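Local coordinates for extracellular solute-binding protein family 5 (Brucella melitensis, PDB 4ONY) that probably captures peptides or related solutes in the periplasm and delivers them to an ABC transporter for import, at residues W125-P130 / P193-N198; L137-I142 / M189-K194; R319-D324 / K432-E437; V314-R319 / F480-I485. One frame throughout, in Å; residues are numbered along the deposited sequence.

Contact 1. Residues W125-P130 / P193-N198; sequences WSDGQP and PKHAIN
A type I beta turn from Trp125 to Gly128, with an Asx turn at Asp127, meets the loop 193-198 through Trp125, Asp127 and Gln129, which gather round Pro193 and His195. Pro193 lies on one face of the indole: its CB sits over the six-membered ring, 3.5 Å from the centroid and 9° off the normal, a CH-pi contact, while Pro193 CD reaches the far rim at Trp125 CH2, 3.7 Å away. The imidazole of His195 approaches the five-membered end obliquely, with CE1 3.4 Å from Trp125 CD1 and the planes 56° apart. The polar end of the indole is held by Asp135, at the start of helix 133-146, which binds Trp125 NE1 and the backbone N of Lys194 and so ties both loops to that helix. Gln129, with CG anti to its carbonyl carbon, lays that CG over one face of the His195 ring, 3.9 Å from the centroid; Ala196 CB lies against the opposite face. Asp127 and His195 reach tip to tip in a His-carboxylate hydrogen bond. The other carboxylate oxygen, OD1, accepts from Gln129 N at 3.0 Å, which fixes the rotation of the carboxylate. The bond from His195 NE2 to Asp127 OD2 is 2.6 Å long and nearly straight (176°), lies in the imidazole plane, and uses the syn lone pair of OD2.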
# COMPACT_ATOMS: atom_id res chain seq x y z
N TRP A 125 -17.53 -2.79 -25.07
CA TRP A 125 -17.05 -4.11 -24.66
C TRP A 125 -16.15 -4.68 -25.75
O TRP A 125 -16.18 -4.22 -26.91
CB TRP A 125 -18.28 -5.03 -24.38
CG TRP A 125 -19.19 -4.43 -23.36
CD1 TRP A 125 -20.43 -3.88 -23.55
CD2 TRP A 125 -18.88 -4.24 -21.97
NE1 TRP A 125 -20.93 -3.42 -22.36
CE2 TRP A 125 -19.99 -3.61 -21.38
CE3 TRP A 125 -17.78 -4.53 -21.20
CZ2 TRP A 125 -20.02 -3.26 -20.02
CZ3 TRP A 125 -17.79 -4.19 -19.82
CH2 TRP A 125 -18.91 -3.56 -19.26
N SER A 126 -15.29 -5.63 -25.38
CA SER A 126 -14.32 -6.19 -26.32
C SER A 126 -15.00 -6.99 -27.42
O SER A 126 -14.40 -7.23 -28.43
CB SER A 126 -13.28 -7.10 -25.62
OG SER A 126 -13.86 -8.23 -25.00
N ASP A 127 -16.27 -7.39 -27.23
CA ASP A 127 -17.04 -8.00 -28.31
C ASP A 127 -17.76 -6.97 -29.21
O ASP A 127 -18.51 -7.33 -30.09
CB ASP A 127 -18.08 -8.98 -27.73
CG ASP A 127 -19.09 -8.29 -26.80
OD1 ASP A 127 -19.23 -7.05 -26.84
OD2 ASP A 127 -19.78 -9.01 -26.04
N GLY A 128 -17.50 -5.68 -29.02
CA GLY A 128 -18.08 -4.66 -29.89
C GLY A 128 -19.41 -4.09 -29.42
O GLY A 128 -19.85 -3.10 -29.98
N GLN A 129 -20.04 -4.68 -28.42
CA GLN A 129 -21.27 -4.09 -27.88
C GLN A 129 -20.99 -2.81 -27.07
O GLN A 129 -19.90 -2.65 -26.51
CB GLN A 129 -21.99 -5.10 -27.00
CG GLN A 129 -22.45 -6.34 -27.73
CD GLN A 129 -23.41 -6.01 -28.79
OE1 GLN A 129 -24.34 -5.28 -28.54
NE2 GLN A 129 -23.17 -6.50 -30.00
N PRO A 130 -21.98 -1.89 -27.02
CA PRO A 130 -21.76 -0.61 -26.34
C PRO A 130 -21.76 -0.75 -24.81
O PRO A 130 -22.52 -1.49 -24.26
CB PRO A 130 -22.96 0.26 -26.79
CG PRO A 130 -24.02 -0.73 -27.18
CD PRO A 130 -23.29 -1.94 -27.70
N PRO A 193 -20.61 -6.11 -18.02
CA PRO A 193 -21.50 -6.21 -19.19
C PRO A 193 -22.77 -7.03 -18.95
O PRO A 193 -22.71 -8.27 -18.90
CB PRO A 193 -20.63 -6.93 -20.21
CG PRO A 193 -19.70 -7.76 -19.40
CD PRO A 193 -19.47 -7.01 -18.12
N LYS A 194 -23.92 -6.35 -18.83
CA LYS A 194 -25.20 -7.02 -18.64
C LYS A 194 -25.44 -8.07 -19.70
O LYS A 194 -25.87 -9.18 -19.37
CB LYS A 194 -26.35 -6.03 -18.71
CG LYS A 194 -27.69 -6.63 -18.33
CD LYS A 194 -28.77 -5.57 -18.32
CE LYS A 194 -30.08 -6.13 -17.83
NZ LYS A 194 -31.12 -5.06 -17.90
N HIS A 195 -25.13 -7.75 -20.95
CA HIS A 195 -25.44 -8.65 -22.06
C HIS A 195 -24.60 -9.91 -22.03
O HIS A 195 -25.02 -10.90 -22.59
CB HIS A 195 -25.25 -8.00 -23.42
CG HIS A 195 -23.81 -7.87 -23.82
ND1 HIS A 195 -22.99 -6.87 -23.35
CD2 HIS A 195 -23.04 -8.63 -24.64
CE1 HIS A 195 -21.79 -7.02 -23.86
NE2 HIS A 195 -21.80 -8.06 -24.67
N ALA A 196 -23.45 -9.89 -21.40
CA ALA A 196 -22.54 -11.02 -21.46
C ALA A 196 -22.48 -11.88 -20.21
O ALA A 196 -21.67 -12.80 -20.16
CB ALA A 196 -21.13 -10.53 -21.77
N ILE A 197 -23.22 -11.54 -19.16
CA ILE A 197 -23.12 -12.26 -17.90
C ILE A 197 -24.40 -13.07 -17.68
O ILE A 197 -25.50 -12.54 -17.76
CB ILE A 197 -22.85 -11.28 -16.74
CG1 ILE A 197 -21.39 -10.89 -16.75
CG2 ILE A 197 -23.18 -11.92 -15.40
CD1 ILE A 197 -21.07 -9.67 -15.93
N ASN A 198 -24.24 -14.33 -17.38
CA ASN A 198 -25.36 -15.19 -16.92
C ASN A 198 -25.46 -14.98 -15.44
O ASN A 198 -24.60 -15.42 -14.69
CB ASN A 198 -25.12 -16.67 -17.22
CG ASN A 198 -26.24 -17.59 -16.71
OD1 ASN A 198 -26.90 -17.34 -15.71
ND2 ASN A 198 -26.46 -18.66 -17.44

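Contact 2. Residues L137-I142 / M189-K194; sequences LFTYDI and MPVLPK
Thr139 OG1 is gripped by two partners: Leu192 N donates to it across the contact (2.9 Å, 166°), and the hydroxyl is hydrogen-bonded to Asp135 O, one turn earlier in helix 133-146. With OG1 anti to the carbonyl carbon (chi1 -63°), CG2 is left to meet Pro190 O at 3.4 Å. The Leu192 bond pins the middle of loop 189-194 to the helix. Toward one end, Phe138 is sandwiched: Lys194 CA lies over one ring face, 3.7 Å from the centroid, and Ile142 CG2 over the opposite face. The Lys194 chain runs past the ring, CG 3.7 Å from Phe138 CD1, to a salt bridge between NZ and Asp134. Leu192 CD1 packs on Ile142 CG2. At the other end Tyr140 and Met189 meet tip to tip, Tyr140 OH lying 3.3 Å from Met189 CB. Met189 SD lies oblique to the Tyr140 ring, 5.5 Å from its centroid, a Met-aromatic contact, and CE packs 3.6 Å from Tyr140 CE2. One water bridges Tyr140 OH to Pro190 O, donating to the carbonyl at 2.9 Å. Apolar packing thus joins loop and helix, while the threonine hydroxyl and the water satisfy a backbone N-H and a carbonyl of buried loop residues.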
# COMPACT_ATOMS: atom_id res chain seq x y z
N LEU A 137 -26.07 0.28 -14.08
CA LEU A 137 -27.13 -0.05 -13.13
C LEU A 137 -27.08 -1.52 -12.80
O LEU A 137 -27.23 -1.91 -11.62
CB LEU A 137 -28.54 0.31 -13.68
CG LEU A 137 -28.85 1.78 -14.01
CD1 LEU A 137 -30.29 1.95 -14.46
CD2 LEU A 137 -28.57 2.67 -12.82
N PHE A 138 -26.92 -2.34 -13.83
CA PHE A 138 -26.82 -3.77 -13.66
C PHE A 138 -25.67 -4.11 -12.71
O PHE A 138 -25.81 -4.98 -11.83
CB PHE A 138 -26.60 -4.42 -15.02
CG PHE A 138 -26.05 -5.81 -14.96
CD1 PHE A 138 -26.89 -6.88 -14.72
CD2 PHE A 138 -24.73 -6.05 -15.22
CE1 PHE A 138 -26.38 -8.18 -14.69
CE2 PHE A 138 -24.21 -7.34 -15.18
CZ PHE A 138 -25.02 -8.39 -14.89
N THR A 139 -24.55 -3.44 -12.91
CA THR A 139 -23.33 -3.68 -12.12
C THR A 139 -23.58 -3.53 -10.63
O THR A 139 -23.19 -4.40 -9.85
CB THR A 139 -22.16 -2.74 -12.54
OG1 THR A 139 -21.78 -2.99 -13.91
CG2 THR A 139 -20.95 -2.97 -11.67
N TYR A 140 -24.22 -2.43 -10.22
CA TYR A 140 -24.48 -2.19 -8.78
C TYR A 140 -25.52 -3.18 -8.23
O TYR A 140 -25.43 -3.63 -7.06
CB TYR A 140 -24.83 -0.72 -8.48
CG TYR A 140 -23.57 0.10 -8.57
CD1 TYR A 140 -23.06 0.47 -9.79
CD2 TYR A 140 -22.83 0.41 -7.43
CE1 TYR A 140 -21.84 1.14 -9.89
CE2 TYR A 140 -21.62 1.08 -7.51
CZ TYR A 140 -21.12 1.46 -8.74
OH TYR A 140 -19.88 2.11 -8.83
N ASP A 141 -26.50 -3.51 -9.07
CA ASP A 141 -27.49 -4.55 -8.72
C ASP A 141 -26.77 -5.92 -8.43
O ASP A 141 -26.80 -6.43 -7.28
CB ASP A 141 -28.51 -4.67 -9.86
CG ASP A 141 -29.56 -5.75 -9.62
OD1 ASP A 141 -29.72 -6.21 -8.49
OD2 ASP A 141 -30.19 -6.16 -10.59
N ILE A 142 -26.07 -6.46 -9.42
CA ILE A 142 -25.52 -7.79 -9.27
C ILE A 142 -24.39 -7.89 -8.24
O ILE A 142 -24.29 -8.89 -7.56
CB ILE A 142 -25.09 -8.41 -10.62
CG1 ILE A 142 -24.87 -9.91 -10.46
CG2 ILE A 142 -23.83 -7.78 -11.17
CD1 ILE A 142 -24.58 -10.62 -11.77
N MET A 189 -14.82 0.58 -8.37
CA MET A 189 -15.84 -0.35 -8.79
C MET A 189 -15.67 -0.56 -10.29
O MET A 189 -15.38 0.37 -11.02
CB MET A 189 -17.25 0.20 -8.53
CG MET A 189 -17.70 0.16 -7.08
SD MET A 189 -17.86 -1.54 -6.49
CE MET A 189 -19.61 -1.79 -6.72
N PRO A 190 -15.87 -1.79 -10.76
CA PRO A 190 -15.88 -2.01 -12.20
C PRO A 190 -17.16 -1.56 -12.85
O PRO A 190 -18.11 -1.12 -12.16
CB PRO A 190 -15.77 -3.52 -12.28
CG PRO A 190 -16.59 -3.98 -11.10
CD PRO A 190 -16.22 -3.00 -10.01
N VAL A 191 -17.18 -1.62 -14.19
CA VAL A 191 -18.40 -1.71 -14.92
C VAL A 191 -18.40 -3.08 -15.61
O VAL A 191 -17.44 -3.44 -16.30
CB VAL A 191 -18.58 -0.54 -15.93
CG1 VAL A 191 -19.94 -0.63 -16.61
CG2 VAL A 191 -18.46 0.79 -15.21
N LEU A 192 -19.51 -3.80 -15.44
CA LEU A 192 -19.75 -5.15 -15.92
C LEU A 192 -20.77 -5.17 -17.08
O LEU A 192 -21.69 -4.35 -17.12
CB LEU A 192 -20.33 -6.02 -14.80
CG LEU A 192 -19.50 -6.10 -13.53
CD1 LEU A 192 -20.11 -7.03 -12.50
CD2 LEU A 192 -18.06 -6.57 -13.82
N PRO A 193 -20.61 -6.11 -18.02
CA PRO A 193 -21.50 -6.21 -19.19
C PRO A 193 -22.77 -7.03 -18.95
O PRO A 193 -22.71 -8.27 -18.90
CB PRO A 193 -20.63 -6.93 -20.21
CG PRO A 193 -19.70 -7.76 -19.40
CD PRO A 193 -19.47 -7.01 -18.12
N LYS A 194 -23.92 -6.35 -18.83
CA LYS A 194 -25.20 -7.02 -18.64
C LYS A 194 -25.44 -8.07 -19.70
O LYS A 194 -25.87 -9.18 -19.37
CB LYS A 194 -26.35 -6.03 -18.71
CG LYS A 194 -27.69 -6.63 -18.33
CD LYS A 194 -28.77 -5.57 -18.32
CE LYS A 194 -30.08 -6.13 -17.83
NZ LYS A 194 -31.12 -5.06 -17.90
O HOH W 1 -18.89 1.60 -11.42

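Contact 3. Residues R319-D324 / K432-E437; sequences RPIFAD and KPFAFE
Ile321, Phe322 and Phe434 bury the most surface here, and with Phe436 they form an apolar cluster between the turn before helix 325-333 and the start of strand 435-440. Ile321 spans both phenylalanines of the strand side: CB rests 3.7 Å from Phe434 CE1, while CD1 touches Phe436 CB at 3.6 Å. Its CG1 stands between the backbone N and the carbonyl carbon (chi1 52°). The chain is extended at chi2 (172°), and CD1 lies over the centre of the Phe322 ring within its own segment. Phe322 in turn drives its edge into the face of Phe436, a T-shaped pair with centroids 4.9 Å apart and planes at 71°; the tip atom CZ sits over the middle of the Phe436 ring, 3.5 Å above its plane. Phe434 crosses Phe322 at about a right angle, with CZ 4.0 Å from Phe322 CE1. Around this core, Leu331 of helix 325-333 touches both Phe322 and Phe434, and further edge-to-face pairs link Phe322 to Phe315 and Phe434 to Phe419. Across these segments the side-chain contacts are apolar, so the loop is joined to the mixed sheet by dispersion and by the edge-to-face attraction of Phe322 for Phe436, with no polar bond between the segments.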
# COMPACT_ATOMS: atom_id res chain seq x y z
N ARG A 319 0.23 -4.80 28.18
CA ARG A 319 0.97 -5.54 29.20
C ARG A 319 1.65 -4.55 30.14
O ARG A 319 2.31 -3.60 29.67
CB ARG A 319 2.01 -6.45 28.54
CG ARG A 319 1.40 -7.55 27.66
CD ARG A 319 1.29 -8.83 28.41
NE ARG A 319 0.32 -9.76 27.82
CZ ARG A 319 0.63 -10.86 27.13
NH1 ARG A 319 1.91 -11.23 26.90
NH2 ARG A 319 -0.36 -11.62 26.69
N PRO A 320 1.52 -4.73 31.47
CA PRO A 320 2.12 -3.75 32.35
C PRO A 320 3.62 -3.45 32.07
O PRO A 320 4.11 -2.31 32.23
CB PRO A 320 1.94 -4.40 33.72
CG PRO A 320 0.63 -5.15 33.57
CD PRO A 320 0.63 -5.66 32.17
N ILE A 321 4.38 -4.46 31.68
CA ILE A 321 5.80 -4.23 31.38
C ILE A 321 6.02 -3.09 30.39
O ILE A 321 7.08 -2.48 30.40
CB ILE A 321 6.49 -5.47 30.79
CG1 ILE A 321 5.71 -6.01 29.61
CG2 ILE A 321 6.67 -6.53 31.87
CD1 ILE A 321 6.42 -7.11 28.86
N PHE A 322 5.04 -2.83 29.51
CA PHE A 322 5.20 -1.87 28.42
C PHE A 322 4.17 -0.73 28.48
O PHE A 322 3.98 -0.02 27.50
CB PHE A 322 5.08 -2.57 27.07
CG PHE A 322 6.21 -3.53 26.70
CD1 PHE A 322 7.53 -3.31 27.11
CD2 PHE A 322 5.97 -4.55 25.83
CE1 PHE A 322 8.55 -4.16 26.73
CE2 PHE A 322 6.98 -5.41 25.43
CZ PHE A 322 8.27 -5.20 25.89
N ALA A 323 3.52 -0.53 29.63
CA ALA A 323 2.53 0.51 29.74
C ALA A 323 3.11 1.93 29.79
O ALA A 323 2.42 2.91 29.46
CB ALA A 323 1.68 0.25 30.98
N ASP A 324 4.37 2.05 30.16
CA ASP A 324 4.98 3.35 30.43
C ASP A 324 5.71 3.74 29.18
O ASP A 324 6.69 3.09 28.78
CB ASP A 324 5.95 3.21 31.64
CG ASP A 324 6.47 4.54 32.14
OD1 ASP A 324 6.56 5.49 31.33
OD2 ASP A 324 6.78 4.61 33.35
N LYS A 432 10.92 -6.88 39.93
CA LYS A 432 11.17 -8.13 39.22
C LYS A 432 12.26 -7.93 38.20
O LYS A 432 12.28 -6.90 37.53
CB LYS A 432 9.93 -8.62 38.44
CG LYS A 432 8.76 -8.99 39.29
CD LYS A 432 7.80 -9.95 38.59
CE LYS A 432 6.75 -9.27 37.74
NZ LYS A 432 6.04 -8.14 38.42
N PRO A 433 13.13 -8.91 38.02
CA PRO A 433 14.01 -8.79 36.85
C PRO A 433 13.22 -8.59 35.54
O PRO A 433 12.18 -9.22 35.34
CB PRO A 433 14.77 -10.12 36.85
CG PRO A 433 14.72 -10.58 38.26
CD PRO A 433 13.35 -10.15 38.73
N PHE A 434 13.67 -7.65 34.71
CA PHE A 434 12.89 -7.24 33.53
C PHE A 434 13.09 -8.28 32.43
O PHE A 434 14.23 -8.55 32.03
CB PHE A 434 13.29 -5.85 33.05
CG PHE A 434 12.32 -5.26 32.05
CD1 PHE A 434 10.98 -5.14 32.37
CD2 PHE A 434 12.73 -4.80 30.83
CE1 PHE A 434 10.05 -4.58 31.47
CE2 PHE A 434 11.84 -4.23 29.94
CZ PHE A 434 10.49 -4.12 30.24
N ALA A 435 12.00 -8.83 31.95
CA ALA A 435 12.02 -9.88 30.96
C ALA A 435 10.76 -9.83 30.10
O ALA A 435 9.72 -9.44 30.59
CB ALA A 435 12.10 -11.21 31.67
N PHE A 436 10.88 -10.20 28.84
CA PHE A 436 9.74 -10.29 27.99
C PHE A 436 9.99 -11.20 26.81
O PHE A 436 11.13 -11.66 26.60
CB PHE A 436 9.28 -8.91 27.51
CG PHE A 436 10.24 -8.17 26.62
CD1 PHE A 436 10.13 -8.26 25.24
CD2 PHE A 436 11.16 -7.28 27.16
CE1 PHE A 436 10.96 -7.53 24.42
CE2 PHE A 436 11.98 -6.52 26.35
CZ PHE A 436 11.89 -6.66 24.97
N GLU A 437 8.93 -11.51 26.09
CA GLU A 437 8.99 -12.41 24.94
C GLU A 437 8.78 -11.67 23.61
O GLU A 437 7.84 -10.87 23.47
CB GLU A 437 7.90 -13.49 25.08
CG GLU A 437 7.80 -14.47 23.92
CD GLU A 437 6.59 -15.34 24.07
OE1 GLU A 437 5.50 -14.97 23.64
OE2 GLU A 437 6.72 -16.45 24.60

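Contact 4. Residues V314-R319 / F480-I485; sequences VFNTRR and FDYDMI
Val314 and Ile485 form an antiparallel hydrogen-bonded pair joining strands 310-315 and 484-489 of the mixed sheet; Val314 N donates to Ile485 O at 2.8 Å, and the return bond is weak. Phe315, in a non-hydrogen-bonded pair with Met484, lies beside it and points the same way, with CE1 3.4 Å from Met484 CE. At Asn316 the strands part, yet two bonds still cross from it: N donates to Asp483 O, and ND2 to Tyr482 O at 2.9 Å in the amide plane. Within its own segment OD1 accepts Arg318 N in an Asx turn. Arg318 NH1 binds the same oxygen from the opposite face of the amide. The Arg318 chain, extended from CG to NE, lays its guanidinium flat on Phe480 just after helix 470-478, a cation-pi stack with CZ 3.6 Å from the ring centroid and planes at 9°; Arg318 NH2 also binds the carbonyls of Asn515 and Arg508. Arg319 bends at chi2 (-97°) and passes over the Tyr482 peptide to bridge two acids. Its NH2 meets Asp481 OD1 at 3.0 Å on the anti side, and NH1 reaches Asp483 OD1 at 2.9 Å from above the carboxylate plane.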
# COMPACT_ATOMS: atom_id res chain seq x y z
N VAL A 314 6.77 -4.11 17.72
CA VAL A 314 5.58 -3.55 18.30
C VAL A 314 5.48 -3.90 19.76
O VAL A 314 5.56 -5.05 20.13
CB VAL A 314 4.30 -4.05 17.59
CG1 VAL A 314 3.09 -3.34 18.16
CG2 VAL A 314 4.35 -3.72 16.10
N PHE A 315 5.35 -2.89 20.61
CA PHE A 315 5.14 -3.09 22.04
C PHE A 315 3.65 -3.29 22.29
O PHE A 315 2.84 -2.42 21.92
CB PHE A 315 5.53 -1.84 22.84
CG PHE A 315 7.01 -1.47 22.79
CD1 PHE A 315 7.93 -2.12 23.62
CD2 PHE A 315 7.43 -0.44 21.99
CE1 PHE A 315 9.29 -1.77 23.61
CE2 PHE A 315 8.78 -0.08 21.95
CZ PHE A 315 9.70 -0.76 22.77
N ASN A 316 3.27 -4.39 22.95
CA ASN A 316 1.89 -4.50 23.46
C ASN A 316 1.70 -3.69 24.74
O ASN A 316 1.95 -4.19 25.84
CB ASN A 316 1.47 -5.95 23.71
CG ASN A 316 -0.01 -6.08 24.02
OD1 ASN A 316 -0.75 -5.10 24.07
ND2 ASN A 316 -0.45 -7.33 24.27
N THR A 317 1.22 -2.46 24.59
CA THR A 317 1.08 -1.52 25.71
C THR A 317 0.04 -2.00 26.71
O THR A 317 -0.01 -1.49 27.82
CB THR A 317 0.75 -0.05 25.29
OG1 THR A 317 -0.58 0.06 24.80
CG2 THR A 317 1.75 0.48 24.26
N ARG A 318 -0.79 -2.98 26.35
CA ARG A 318 -1.71 -3.57 27.33
C ARG A 318 -0.96 -4.31 28.45
O ARG A 318 -1.53 -4.56 29.51
CB ARG A 318 -2.69 -4.57 26.64
CG ARG A 318 -3.50 -3.96 25.49
CD ARG A 318 -4.22 -5.06 24.70
NE ARG A 318 -4.89 -4.60 23.46
CZ ARG A 318 -4.30 -4.43 22.30
NH1 ARG A 318 -2.99 -4.58 22.18
NH2 ARG A 318 -5.00 -4.02 21.26
N ARG A 319 0.23 -4.80 28.18
CA ARG A 319 0.97 -5.54 29.20
C ARG A 319 1.65 -4.55 30.14
O ARG A 319 2.31 -3.60 29.67
CB ARG A 319 2.01 -6.45 28.54
CG ARG A 319 1.40 -7.55 27.66
CD ARG A 319 1.29 -8.83 28.41
NE ARG A 319 0.32 -9.76 27.82
CZ ARG A 319 0.63 -10.86 27.13
NH1 ARG A 319 1.91 -11.23 26.90
NH2 ARG A 319 -0.36 -11.62 26.69
N PHE A 480 -4.44 -10.47 21.13
CA PHE A 480 -3.34 -9.63 21.61
C PHE A 480 -2.52 -10.37 22.67
O PHE A 480 -2.06 -9.75 23.62
CB PHE A 480 -3.88 -8.29 22.11
CG PHE A 480 -4.76 -7.60 21.10
CD1 PHE A 480 -4.27 -7.27 19.84
CD2 PHE A 480 -6.11 -7.32 21.38
CE1 PHE A 480 -5.08 -6.69 18.88
CE2 PHE A 480 -6.93 -6.70 20.42
CZ PHE A 480 -6.42 -6.40 19.17
N ASP A 481 -2.31 -11.68 22.46
CA ASP A 481 -1.58 -12.53 23.43
C ASP A 481 -0.05 -12.56 23.15
O ASP A 481 0.45 -13.53 22.60
CB ASP A 481 -2.18 -13.93 23.48
CG ASP A 481 -1.50 -14.80 24.50
OD1 ASP A 481 -0.73 -14.27 25.34
OD2 ASP A 481 -1.74 -16.00 24.44
N TYR A 482 0.64 -11.46 23.42
CA TYR A 482 2.08 -11.32 23.20
C TYR A 482 2.60 -10.08 23.96
O TYR A 482 1.83 -9.18 24.29
CB TYR A 482 2.40 -11.19 21.69
CG TYR A 482 1.59 -10.10 21.02
CD1 TYR A 482 1.99 -8.77 21.07
CD2 TYR A 482 0.41 -10.41 20.34
CE1 TYR A 482 1.23 -7.77 20.48
CE2 TYR A 482 -0.35 -9.42 19.76
CZ TYR A 482 0.06 -8.09 19.83
OH TYR A 482 -0.73 -7.13 19.28
N ASP A 483 3.91 -10.06 24.22
CA ASP A 483 4.60 -8.90 24.73
C ASP A 483 5.00 -8.02 23.55
O ASP A 483 4.67 -6.83 23.51
CB ASP A 483 5.86 -9.30 25.52
CG ASP A 483 5.54 -10.05 26.80
OD1 ASP A 483 4.43 -9.84 27.35
OD2 ASP A 483 6.39 -10.85 27.24
N MET A 484 5.72 -8.61 22.61
CA MET A 484 6.27 -7.89 21.46
C MET A 484 6.22 -8.80 20.24
O MET A 484 6.39 -10.07 20.38
CB MET A 484 7.72 -7.48 21.76
CG MET A 484 8.41 -6.76 20.61
SD MET A 484 10.08 -6.16 20.98
CE MET A 484 9.71 -4.75 22.01
N ILE A 485 5.96 -8.20 19.07
CA ILE A 485 6.01 -8.88 17.77
C ILE A 485 6.70 -7.96 16.78
O ILE A 485 6.98 -6.80 17.09
CB ILE A 485 4.57 -9.16 17.20
CG1 ILE A 485 3.73 -7.88 17.14
CG2 ILE A 485 3.84 -10.23 18.04
CD1 ILE A 485 2.32 -8.03 16.55

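How the contacts relate
The four contacts form two pairs far apart in space, with centres 44 to 62 Å apart from one pair to the other. Contacts 1 and 2 share Pro193 and Lys194 and have centres 11 Å apart; Trp125 CH2 of contact 1 also packs on Leu192 C at 3.3 Å, so loop 189-198 joins turn 125-130 to helix 133-146. Contacts 3 and 4, with centres 10 Å apart, share Arg319, and contact 3 is nested in the chain loop that contact 4 closes. Asp483, just before strand 484-489, couples them: its OD2 lies 2.9 Å from Glu437 N of strand 435-440, a probable hydrogen bond. None includes a residue of the pocket of the bound 1-ethoxy-2-(2-ethoxyethoxy)ethane around Tyr256 and Tyr257.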